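Local coordinates for protein 3-methyladenine dna-glycosylase (Archaeoglobus fulgidus, PDB 2JHN) that belongs to the helix-hairpin-helix (HhH-GPD) superfamily of base excision DNA repair proteins and also carries a TBP-like domain, at residues A185-I188 and V189-A192. The protein carries 1 engineered substitution. Sequence-based numbering, arbitrary orientation.
Sequences AELI and VEIA
L187 and E190, one turn apart on the same helix, meet through their ends: methyl CD1 of L187 lies 3.7 Å from carboxylate oxygen OE1 of E190, the two chains crossing at a slant. Both first torsions turn CG anti to the backbone N (chi1 -173° in L187, -162° in E190), and the glutamate then runs out extended beyond CG. The backbone that carries this pair offers a worked example of alpha-helical bookkeeping, in which each carbonyl of 185-188 is matched by the amide four residues on. V189 N reaches A185 O at 3.1 Å, nearly straight at the hydrogen (167°), and E190 N donates to E186 O at the same length. Two shorter bonds follow: I191 N to L187 O and A192 N to I188 O, each 2.9 Å. Aliphatic groups crowd several of these acceptors as well. CG2 of V189, standing beside its own backbone N, comes within 3.3 Å of A185 O, and CG1 of I191 approaches L187 O equally closely, so that side-chain carbon lies close against these bonded oxygens. The carboxylates find partners outside 185-192. E186 makes a salt bridge through OE2 to NE of R182, one turn earlier, whereas OE1 of E190 forms long, weak ion pairs with K216 and R183. Past the last of the four bonds, the carbonyl of A192 accepts from the side-chain amide of Q164. Within the helical HhH-GPD region, helix 182-192 packs A185, E186 and A192 against helix 164-177, while L187, I188 and I191 rest on helix 118-127; I191 and E190 also touch F215, in the loop between helices 205-213 and 220-229.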
loop_
_atom_site.group_PDB
_atom_site.type_symbol
_atom_site.label_atom_id
_atom_site.label_comp_id
_atom_site.label_asym_id
_atom_site.label_seq_id
_atom_site.Cartn_x
_atom_site.Cartn_y
_atom_site.Cartn_z
ATOM N N ALA A 185 16.368 11.660 -1.140
ATOM C CA ALA A 185 16.613 12.062 0.248
ATOM C C ALA A 185 16.187 13.489 0.507
ATOM O O ALA A 185 15.515 13.779 1.487
ATOM C CB ALA A 185 18.101 11.848 0.631
ATOM N N GLU A 186 16.554 14.388 -0.400
ATOM C CA GLU A 186 16.164 15.776 -0.315
ATOM C C GLU A 186 14.644 15.998 -0.321
ATOM O O GLU A 186 14.121 16.773 0.460
ATOM C CB GLU A 186 16.809 16.542 -1.472
ATOM C CG GLU A 186 18.266 16.843 -1.233
ATOM C CD GLU A 186 18.844 17.809 -2.249
ATOM O OE1 GLU A 186 18.287 17.903 -3.372
ATOM O OE2 GLU A 186 19.860 18.464 -1.921
ATOM N N LEU A 187 13.947 15.288 -1.206
ATOM C CA LEU A 187 12.500 15.432 -1.326
ATOM C C LEU A 187 11.763 14.859 -0.089
ATOM O O LEU A 187 10.820 15.470 0.416
ATOM C CB LEU A 187 12.031 14.787 -2.628
ATOM C CG LEU A 187 10.568 14.958 -3.055
ATOM C CD1 LEU A 187 10.151 16.434 -3.054
ATOM C CD2 LEU A 187 10.342 14.293 -4.414
ATOM N N ILE A 188 12.204 13.698 0.389
ATOM C CA ILE A 188 11.612 13.081 1.584
ATOM C C ILE A 188 11.776 13.999 2.804
ATOM O O ILE A 188 10.833 14.234 3.552
ATOM C CB ILE A 188 12.143 11.640 1.806
ATOM C CG1 ILE A 188 11.625 10.737 0.663
ATOM C CG2 ILE A 188 11.733 11.119 3.212
ATOM C CD1 ILE A 188 12.225 9.360 0.610
ATOM N N VAL A 189 12.970 14.567 2.977
ATOM C CA VAL A 189 13.173 15.519 4.069
ATOM C C VAL A 189 12.217 16.720 3.910
ATOM O O VAL A 189 11.571 17.148 4.865
ATOM C CB VAL A 189 14.666 15.926 4.192
ATOM C CG1 VAL A 189 14.834 17.117 5.154
ATOM C CG2 VAL A 189 15.504 14.731 4.660
ATOM N N GLU A 190 12.077 17.212 2.684
ATOM C CA GLU A 190 11.141 18.296 2.366
ATOM C C GLU A 190 9.692 17.991 2.818
ATOM O O GLU A 190 9.042 18.787 3.508
ATOM C CB GLU A 190 11.198 18.588 0.859
ATOM C CG GLU A 190 10.629 19.937 0.451
ATOM C CD GLU A 190 10.670 20.201 -1.074
ATOM O OE1 GLU A 190 11.525 19.631 -1.800
ATOM O OE2 GLU A 190 9.846 21.027 -1.533
ATOM N N ILE A 191 9.219 16.803 2.459
ATOM C CA ILE A 191 7.896 16.346 2.848
ATOM C C ILE A 191 7.777 16.219 4.375
ATOM O O ILE A 191 6.745 16.572 4.962
ATOM C CB ILE A 191 7.547 15.010 2.121
ATOM C CG1 ILE A 191 7.493 15.204 0.576
ATOM C CG2 ILE A 191 6.289 14.380 2.713
ATOM C CD1 ILE A 191 6.307 16.001 0.086
ATOM N N ALA A 192 8.847 15.755 5.026
ATOM C CA ALA A 192 8.852 15.597 6.499
ATOM C C ALA A 192 8.587 16.903 7.288
ATOM O O ALA A 192 8.051 16.889 8.409
ATOM C CB ALA A 192 10.176 14.927 6.965
#